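Local coordinates for probable sugar ABC transporter, sugar-binding protein (Streptococcus pneumoniae, PDB 2W7Y) that probably serves as the extracellular sugar receptor of an ABC importer, binding the blood group A-trisaccharide, at residues E38-Y43 / V75-T80; P295-A300 / T376-A381; V302-S307 / A383-V388. All coordinates share one frame; numbering follows the deposited sequence.

Contact 1 (E38-Y43 / V75-T80); sequences EVLEFY and VEFKPT
Phe42 and Phe77 bring their rings together on the buried face of two neighbouring parallel strands, a worked case of how an edge strand is joined to a core. Residues 39-44 and 76-81, joined through helix 54-69, form a beta-alpha-beta unit, and the second strand is one of the two edge strands of a four-stranded sheet. Five backbone bonds hold the pair in register, from Glu76 N to Glu38 O at 2.9 Å through to Thr80 N and Phe42 O at 2.6 Å.

Phe77 can be followed outward. From CB the ring sets off with CG trans to the backbone N (chi1 -174°), which swings it toward the first strand. CD1 then receives Leu40 CD2 at 3.8 Å, the methyl lying in the ring plane at its edge. CE1 continues to Phe42 CB at 3.7 Å, and the tip atom CZ ends 3.4 Å from Phe42 CD2, which CE2 also borders at 4.0 Å. The two rings are nearly parallel, their planes 26° apart, but slid so far along that they scarcely overlap. Pro79 CB fills in at the edge of the Phe42 ring. Phe328, Tyr63 and Phe66 from the adjoining helices extend this aromatic cluster, Tyr63 and Phe66 as edge-to-face partners.

The other face is more polar. Val39 CG1 runs alongside Lys78 CB at 3.8 Å, and Tyr43 CD2 lies beside Thr80 CB. Glu41, between Val39 and Tyr43 on the same face, forms a salt bridge with Lys93 through OE1, while its OE2 accepts a weak bond from Tyr43 OH.

The chemistry thus splits across the sheet: Leu40, Phe42 and Phe77 pack into an apolar cluster on one face, Glu76 and Lys78 are exposed on the other, where Glu41 is paired with Lys93, and five N-H...O bonds run between the strands.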
loop_
_atom_site.group_PDB
_atom_site.type_symbol
_atom_site.label_atom_id
_atom_site.label_comp_id
_atom_site.label_asym_id
_atom_site.label_seq_id
_atom_site.Cartn_x
_atom_site.Cartn_y
_atom_site.Cartn_z
ATOM N N GLU A 38 27.020 6.253 -20.716
ATOM C CA GLU A 38 26.173 5.276 -19.968
ATOM C C GLU A 38 24.833 5.873 -19.551
ATOM O O GLU A 38 24.746 7.052 -19.210
ATOM C CB GLU A 38 26.908 4.753 -18.733
ATOM C CG GLU A 38 27.945 3.687 -19.027
ATOM C CD GLU A 38 28.465 3.024 -17.766
ATOM O OE1 GLU A 38 29.177 3.694 -16.987
ATOM O OE2 GLU A 38 28.164 1.830 -17.559
ATOM N N VAL A 39 23.794 5.042 -19.571
ATOM C CA VAL A 39 22.436 5.470 -19.229
ATOM C C VAL A 39 21.865 4.609 -18.103
ATOM O O VAL A 39 21.823 3.379 -18.206
ATOM C CB VAL A 39 21.493 5.416 -20.465
ATOM C CG1 VAL A 39 20.061 5.783 -20.083
ATOM C CG2 VAL A 39 22.001 6.333 -21.579
ATOM N N LEU A 40 21.439 5.265 -17.026
ATOM C CA LEU A 40 20.737 4.594 -15.936
ATOM C C LEU A 40 19.226 4.758 -16.121
ATOM O O LEU A 40 18.679 5.855 -15.938
ATOM C CB LEU A 40 21.184 5.146 -14.578
ATOM C CG LEU A 40 20.609 4.490 -13.317
ATOM C CD1 LEU A 40 21.287 3.156 -13.022
ATOM C CD2 LEU A 40 20.738 5.419 -12.130
ATOM N N GLU A 41 18.564 3.659 -16.488
ATOM C CA GLU A 41 17.125 3.652 -16.747
ATOM C C GLU A 41 16.321 3.496 -15.453
ATOM O O GLU A 41 16.499 2.527 -14.713
ATOM C CB GLU A 41 16.761 2.557 -17.771
ATOM C CG GLU A 41 17.002 1.115 -17.303
ATOM C CD GLU A 41 16.875 0.064 -18.407
ATOM O OE1 GLU A 41 16.928 -1.149 -18.080
ATOM O OE2 GLU A 41 16.733 0.442 -19.592
ATOM N N PHE A 42 15.443 4.460 -15.181
ATOM C CA PHE A 42 14.628 4.437 -13.970
ATOM C C PHE A 42 13.142 4.301 -14.289
ATOM O O PHE A 42 12.539 5.204 -14.862
ATOM C CB PHE A 42 14.917 5.664 -13.082
ATOM C CG PHE A 42 13.870 5.925 -12.024
ATOM C CD1 PHE A 42 13.578 4.966 -11.047
ATOM C CD2 PHE A 42 13.176 7.129 -12.002
ATOM C CE1 PHE A 42 12.604 5.201 -10.070
ATOM C CE2 PHE A 42 12.205 7.377 -11.029
ATOM C CZ PHE A 42 11.920 6.410 -10.058
ATOM N N TYR A 43 12.561 3.167 -13.908
ATOM C CA TYR A 43 11.148 2.896 -14.159
ATOM C C TYR A 43 10.265 3.276 -12.968
ATOM O O TYR A 43 10.549 2.898 -11.830
ATOM C CB TYR A 43 10.938 1.427 -14.567
ATOM C CG TYR A 43 11.669 1.058 -15.840
ATOM C CD1 TYR A 43 12.947 0.500 -15.794
ATOM C CD2 TYR A 43 11.096 1.298 -17.090
ATOM C CE1 TYR A 43 13.632 0.180 -16.957
ATOM C CE2 TYR A 43 11.776 0.983 -18.263
ATOM C CZ TYR A 43 13.044 0.424 -18.190
ATOM O OH TYR A 43 13.724 0.103 -19.347
ATOM N N VAL A 75 27.456 9.328 -16.436
ATOM C CA VAL A 75 26.261 8.488 -16.530
ATOM C C VAL A 75 25.020 9.373 -16.449
ATOM O O VAL A 75 24.889 10.181 -15.525
ATOM C CB VAL A 75 26.214 7.407 -15.412
ATOM C CG1 VAL A 75 24.994 6.499 -15.578
ATOM C CG2 VAL A 75 27.494 6.576 -15.395
ATOM N N GLU A 76 24.116 9.229 -17.415
ATOM C CA GLU A 76 22.899 10.037 -17.426
ATOM C C GLU A 76 21.685 9.291 -16.866
ATOM O O GLU A 76 21.507 8.092 -17.090
ATOM C CB GLU A 76 22.614 10.630 -18.815
ATOM C CG GLU A 76 21.801 9.756 -19.762
ATOM C CD GLU A 76 21.219 10.540 -20.930
ATOM O OE1 GLU A 76 21.976 11.294 -21.583
ATOM O OE2 GLU A 76 20.005 10.398 -21.197
ATOM N N PHE A 77 20.866 10.028 -16.128
ATOM C CA PHE A 77 19.683 9.491 -15.482
ATOM C C PHE A 77 18.489 9.609 -16.426
ATOM O O PHE A 77 18.210 10.688 -16.961
ATOM C CB PHE A 77 19.430 10.248 -14.174
ATOM C CG PHE A 77 18.318 9.678 -13.341
ATOM C CD1 PHE A 77 18.505 8.504 -12.615
ATOM C CD2 PHE A 77 17.090 10.321 -13.270
ATOM C CE1 PHE A 77 17.483 7.979 -11.841
ATOM C CE2 PHE A 77 16.061 9.797 -12.492
ATOM C CZ PHE A 77 16.266 8.628 -11.777
ATOM N N LYS A 78 17.801 8.488 -16.638
ATOM C CA LYS A 78 16.659 8.442 -17.549
ATOM C C LYS A 78 15.397 7.877 -16.883
ATOM O O LYS A 78 15.242 6.659 -16.773
ATOM C CB LYS A 78 17.009 7.665 -18.827
ATOM C CG LYS A 78 15.900 7.626 -19.880
ATOM C CD LYS A 78 15.640 9.002 -20.479
ATOM C CE LYS A 78 14.408 9.008 -21.366
ATOM N NZ LYS A 78 14.184 10.354 -21.969
ATOM N N PRO A 79 14.495 8.769 -16.431
ATOM C CA PRO A 79 13.208 8.327 -15.909
ATOM C C PRO A 79 12.275 7.883 -17.042
ATOM O O PRO A 79 12.118 8.589 -18.047
ATOM C CB PRO A 79 12.656 9.574 -15.201
ATOM C CG PRO A 79 13.757 10.603 -15.233
ATOM C CD PRO A 79 14.631 10.235 -16.383
ATOM N N THR A 80 11.679 6.705 -16.869
ATOM C CA THR A 80 10.756 6.140 -17.837
ATOM C C THR A 80 9.424 5.858 -17.147
ATOM O O THR A 80 9.326 4.926 -16.344
ATOM C CB THR A 80 11.320 4.846 -18.475
ATOM O OG1 THR A 80 12.628 5.100 -19.003
ATOM C CG2 THR A 80 10.419 4.357 -19.597
#

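Contact 2 (P295-A300 / T376-A381)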
loop_
_atom_site.group_PDB
_atom_site.type_symbol
_atom_site.label_atom_id
_atom_site.label_comp_id
_atom_site.label_asym_id
_atom_site.label_seq_id
_atom_site.Cartn_x
_atom_site.Cartn_y
_atom_site.Cartn_z
ATOM N N PRO A 295 -11.072 10.308 7.357
ATOM C CA PRO A 295 -10.264 9.131 7.665
ATOM C C PRO A 295 -10.771 8.346 8.880
ATOM O O PRO A 295 -11.305 8.924 9.827
ATOM C CB PRO A 295 -8.879 9.717 7.947
ATOM C CG PRO A 295 -9.129 11.109 8.387
ATOM C CD PRO A 295 -10.399 11.567 7.734
ATOM N N GLY A 296 -10.601 7.030 8.827
ATOM C CA GLY A 296 -10.825 6.163 9.970
ATOM C C GLY A 296 -9.885 4.985 9.863
ATOM O O GLY A 296 -9.069 4.920 8.948
ATOM N N ILE A 297 -9.992 4.048 10.795
ATOM C CA ILE A 297 -9.234 2.797 10.706
ATOM C C ILE A 297 -10.169 1.595 10.845
ATOM O O ILE A 297 -11.389 1.756 10.924
ATOM C CB ILE A 297 -8.032 2.732 11.707
ATOM C CG1 ILE A 297 -8.494 2.948 13.155
ATOM C CG2 ILE A 297 -6.942 3.735 11.309
ATOM C CD1 ILE A 297 -7.454 2.612 14.200
ATOM N N TYR A 298 -9.585 0.402 10.883
ATOM C CA TYR A 298 -10.327 -0.853 10.820
ATOM C C TYR A 298 -10.807 -1.319 12.199
ATOM O O TYR A 298 -10.259 -0.879 13.214
ATOM C CB TYR A 298 -9.465 -1.917 10.127
ATOM C CG TYR A 298 -9.081 -1.531 8.714
ATOM C CD1 TYR A 298 -9.827 -1.975 7.623
ATOM C CD2 TYR A 298 -7.988 -0.698 8.470
ATOM C CE1 TYR A 298 -9.481 -1.612 6.323
ATOM C CE2 TYR A 298 -7.637 -0.329 7.184
ATOM C CZ TYR A 298 -8.386 -0.785 6.114
ATOM O OH TYR A 298 -8.039 -0.411 4.835
ATOM N N PRO A 299 -11.849 -2.189 12.242
ATOM C CA PRO A 299 -12.441 -2.687 13.495
ATOM C C PRO A 299 -11.421 -3.171 14.524
ATOM O O PRO A 299 -10.373 -3.719 14.158
ATOM C CB PRO A 299 -13.308 -3.855 13.031
ATOM C CG PRO A 299 -13.700 -3.499 11.659
ATOM C CD PRO A 299 -12.553 -2.737 11.065
ATOM N N ALA A 300 -11.753 -2.962 15.798
ATOM C CA ALA A 300 -10.875 -3.259 16.938
ATOM C C ALA A 300 -9.600 -2.401 16.970
ATOM O O ALA A 300 -8.590 -2.795 17.555
ATOM C CB ALA A 300 -10.548 -4.764 17.011
ATOM N N THR A 376 -2.002 10.371 11.888
ATOM C CA THR A 376 -2.121 10.323 13.355
ATOM C C THR A 376 -3.004 9.161 13.840
ATOM O O THR A 376 -2.722 8.556 14.876
ATOM C CB THR A 376 -2.605 11.687 13.936
ATOM O OG1 THR A 376 -1.605 12.684 13.697
ATOM C CG2 THR A 376 -2.860 11.620 15.439
ATOM N N GLN A 377 -4.056 8.849 13.083
ATOM C CA GLN A 377 -4.933 7.718 13.399
ATOM C C GLN A 377 -4.206 6.373 13.359
ATOM O O GLN A 377 -4.387 5.547 14.255
ATOM C CB GLN A 377 -6.136 7.686 12.460
ATOM C CG GLN A 377 -7.172 8.765 12.733
ATOM C CD GLN A 377 -8.317 8.712 11.749
ATOM O OE1 GLN A 377 -8.237 8.027 10.730
ATOM N NE2 GLN A 377 -9.392 9.431 12.047
ATOM N N VAL A 378 -3.390 6.171 12.321
ATOM C CA VAL A 378 -2.615 4.944 12.140
ATOM C C VAL A 378 -1.507 4.851 13.190
ATOM O O VAL A 378 -1.260 3.777 13.749
ATOM C CB VAL A 378 -2.014 4.842 10.708
ATOM C CG1 VAL A 378 -1.141 3.597 10.563
ATOM C CG2 VAL A 378 -3.113 4.848 9.652
ATOM N N LYS A 379 -0.856 5.981 13.461
ATOM C CA LYS A 379 0.190 6.070 14.489
ATOM C C LYS A 379 -0.330 5.789 15.901
ATOM O O LYS A 379 0.442 5.409 16.785
ATOM C CB LYS A 379 0.863 7.446 14.454
ATOM C CG LYS A 379 1.845 7.644 13.308
ATOM C CD LYS A 379 2.482 9.028 13.373
ATOM C CE LYS A 379 3.664 9.160 12.416
ATOM N NZ LYS A 379 4.778 8.220 12.761
ATOM N N ASN A 380 -1.634 5.977 16.105
ATOM C CA ASN A 380 -2.257 5.798 17.420
ATOM C C ASN A 380 -3.244 4.628 17.470
ATOM O O ASN A 380 -4.073 4.533 18.382
ATOM C CB ASN A 380 -2.920 7.100 17.883
ATOM C CG ASN A 380 -1.908 8.176 18.223
ATOM O OD1 ASN A 380 -1.393 8.234 19.341
ATOM N ND2 ASN A 380 -1.618 9.040 17.254
ATOM N N ALA A 381 -3.144 3.745 16.480
ATOM C CA ALA A 381 -3.928 2.512 16.434
ATOM C C ALA A 381 -3.555 1.596 17.598
ATOM O O ALA A 381 -2.402 1.595 18.053
ATOM C CB ALA A 381 -3.705 1.799 15.106
#
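Gln377, near the end of helix 366-379, sends its extended side chain to the peptide between Pro295 and Gly296. NE2 donates to Pro295 O at 3.0 Å, and the bond is oblique at the acceptor: the oxygen lies in the plane of the glutamine amide, yet the nitrogen sits well above the plane of the carbonyl it serves, 67° out of it. The amide therefore comes down over the peptide face and does not meet the carbonyl end-on. Its other atom, OE1, comes to 3.2 Å from Pro295 C and rests against Pro295 CB at 3.3 Å, while its approach to Gly296 N is too poorly angled to be a bond. Closer to the helix, Gln377 CB touches Ile297 CG2.

Val378 follows, with CG2 placed 4.3 Å from Ile297 CG2. Here the wider fold enters: strand 293-296 lies antiparallel to strand 157-164 in a mixed sheet of the two-lobed solute-binding protein architecture, and Val378 packs on Thr158 of that strand as well as on Ala303 and Ser305 of strand 302-306. The helix end is thus laid against the same sheet that the first segment is leaving.

Asn380 is the first residue to leave helical geometry, and its side chain folds back so that ND2 donates to Thr376 O at 2.7 Å, nearly straight at 171°. With the chain turned in this way, Ala381 presents its CB to Ile297 CD1 at 3.9 Å. That methyl reaches it because Ile297 CG1 sits between the backbone N and the carbonyl carbon (chi1 56°), with CD1 extended beyond.

Contact 3 (V302-S307 / A383-V388)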
loop_
_atom_site.group_PDB
_atom_site.type_symbol
_atom_site.label_atom_id
_atom_site.label_comp_id
_atom_site.label_asym_id
_atom_site.label_seq_id
_atom_site.Cartn_x
_atom_site.Cartn_y
_atom_site.Cartn_z
ATOM N N VAL A 302 -7.469 -1.420 14.540
ATOM C CA VAL A 302 -6.337 -1.916 13.756
ATOM C C VAL A 302 -6.109 -1.045 12.518
ATOM O O VAL A 302 -7.061 -0.588 11.885
ATOM C CB VAL A 302 -6.514 -3.410 13.359
ATOM C CG1 VAL A 302 -5.302 -3.931 12.591
ATOM C CG2 VAL A 302 -6.751 -4.270 14.595
ATOM N N ALA A 303 -4.839 -0.804 12.199
ATOM C CA ALA A 303 -4.458 -0.091 10.983
ATOM C C ALA A 303 -3.299 -0.801 10.293
ATOM O O ALA A 303 -2.631 -1.643 10.892
ATOM C CB ALA A 303 -4.094 1.358 11.297
ATOM N N ILE A 304 -3.081 -0.473 9.024
ATOM C CA ILE A 304 -1.955 -1.013 8.274
ATOM C C ILE A 304 -0.793 -0.018 8.330
ATOM O O ILE A 304 -0.965 1.170 8.038
ATOM C CB ILE A 304 -2.348 -1.355 6.803
ATOM C CG1 ILE A 304 -3.307 -2.553 6.777
ATOM C CG2 ILE A 304 -1.108 -1.656 5.960
ATOM C CD1 ILE A 304 -4.209 -2.636 5.558
ATOM N N SER A 305 0.376 -0.509 8.736
ATOM C CA SER A 305 1.597 0.290 8.723
ATOM C C SER A 305 2.772 -0.546 8.259
ATOM O O SER A 305 3.373 -1.299 9.034
ATOM C CB SER A 305 1.895 0.900 10.092
ATOM O OG SER A 305 2.917 1.878 9.983
ATOM N N SER A 306 3.076 -0.422 6.975
ATOM C CA SER A 306 4.237 -1.072 6.405
ATOM C C SER A 306 4.995 -0.108 5.509
ATOM O O SER A 306 4.613 1.061 5.371
ATOM C CB SER A 306 3.844 -2.347 5.661
ATOM O OG SER A 306 2.974 -2.045 4.593
ATOM N N SER A 307 6.091 -0.594 4.938
ATOM C CA SER A 307 6.936 0.201 4.067
ATOM C C SER A 307 6.433 0.119 2.638
ATOM O O SER A 307 6.212 1.146 1.991
ATOM C CB SER A 307 8.379 -0.300 4.138
ATOM O OG SER A 307 8.820 -0.375 5.482
ATOM N N ALA A 383 -3.504 -1.644 17.421
ATOM C CA ALA A 383 -2.620 -2.621 16.804
ATOM C C ALA A 383 -2.320 -2.205 15.382
ATOM O O ALA A 383 -3.171 -1.643 14.689
ATOM C CB ALA A 383 -3.243 -4.012 16.830
ATOM N N VAL A 384 -1.102 -2.484 14.943
ATOM C CA VAL A 384 -0.702 -2.146 13.594
ATOM C C VAL A 384 -0.043 -3.360 12.920
ATOM O O VAL A 384 0.795 -4.043 13.528
ATOM C CB VAL A 384 0.156 -0.841 13.590
ATOM C CG1 VAL A 384 1.651 -1.112 13.394
ATOM C CG2 VAL A 384 -0.396 0.159 12.587
ATOM N N VAL A 385 -0.467 -3.643 11.687
ATOM C CA VAL A 385 0.024 -4.790 10.913
ATOM C C VAL A 385 0.747 -4.361 9.623
ATOM O O VAL A 385 0.482 -3.278 9.102
ATOM C CB VAL A 385 -1.120 -5.806 10.562
ATOM C CG1 VAL A 385 -1.662 -6.476 11.818
ATOM C CG2 VAL A 385 -2.244 -5.142 9.771
ATOM N N PRO A 386 1.683 -5.198 9.123
ATOM C CA PRO A 386 2.257 -4.942 7.805
ATOM C C PRO A 386 1.357 -5.519 6.708
ATOM O O PRO A 386 0.423 -6.266 7.006
ATOM C CB PRO A 386 3.592 -5.690 7.857
ATOM C CG PRO A 386 3.338 -6.839 8.770
ATOM C CD PRO A 386 2.268 -6.401 9.752
ATOM N N THR A 387 1.625 -5.175 5.455
ATOM C CA THR A 387 0.825 -5.711 4.352
ATOM C C THR A 387 1.212 -7.157 4.076
ATOM O O THR A 387 2.391 -7.524 4.182
ATOM C CB THR A 387 0.989 -4.908 3.048
ATOM O OG1 THR A 387 2.380 -4.823 2.716
ATOM C CG2 THR A 387 0.405 -3.515 3.182
ATOM N N VAL A 388 0.209 -7.966 3.735
ATOM C CA VAL A 388 0.409 -9.335 3.251
ATOM C C VAL A 388 1.519 -9.380 2.193
ATOM O O VAL A 388 2.377 -10.267 2.223
ATOM C CB VAL A 388 -0.915 -9.930 2.676
ATOM C CG1 VAL A 388 -0.649 -11.158 1.805
ATOM C CG2 VAL A 388 -1.889 -10.270 3.803
#
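Ser306 and Thr387 each have chi1 near +60° (61° and 54°), tucking the hydroxyl over the main chain, and Ser306 OG comes to lie beside the Thr387 side chain, 3.3 Å from its CG2. Ser306 OG also makes a weak bond with Thr387 OG1 at 3.4 Å, in which either hydroxyl may be the donor. They stand where two parallel strands, 302-306 and 383-385, run out of a mixed sheet in one lobe of the solute-binding protein fold.

Upstream, the pairing is regular. Ala303 sits between two links: its N donates to Ala383 O and its O accepts from Val385 N, both at 3.1 Å. Ser305 N donates to Val385 O at 2.8 Å, the last main-chain bond of the pairing; beyond it Thr387 N lies too far from Ser305 O to continue.

Side chains follow the two faces of the sheet. On one, Val302 CG1 and Ile304 CG1 both reach Val385 CG2, while Thr213 of helix 207-215 packs against Val302 and Ile304. On the other, Val384 has a first torsion away from the staggered positions, and its CG2 lies beside Ala303 O (3.3 Å) and Ser305 CB (3.5 Å).

Thr387 does more than touch Ser306. As N-cap of helix 388-392, its OG1 is hydrogen-bonded to Asp390 N, so the same oxygen serves the helix start and, weakly, the serine. Asn212 bonds to Pro386 O and Val388 N. The methyl of Thr387 is used as well: CG2 approaches Ile304 CG2 at 3.7 Å, the two side chains crossing at about a right angle.

Contacts 2 and 3 adjoin, their centres about 10 Å apart: Ala303 CB of contact 3 receives Ile297 CG2 at 3.7 Å and Val378 CG1 at 3.8 Å. Their segments alternate along the chain, and helix 366-379 is followed, after a short loop, by strand 383-385. Contact 1 is remote, its centre about 33 Å from that of contact 3 and 39 Å from that of contact 2, in a separate sheet. The bound trisaccharide lies between: the Phe42 side chain is about 9 Å from the fucose, that of Thr387 about 7 Å from the N-acetylgalactosamine, and that of Val378 about 12 Å from the galactose, consistent with a sugar held between two lobes.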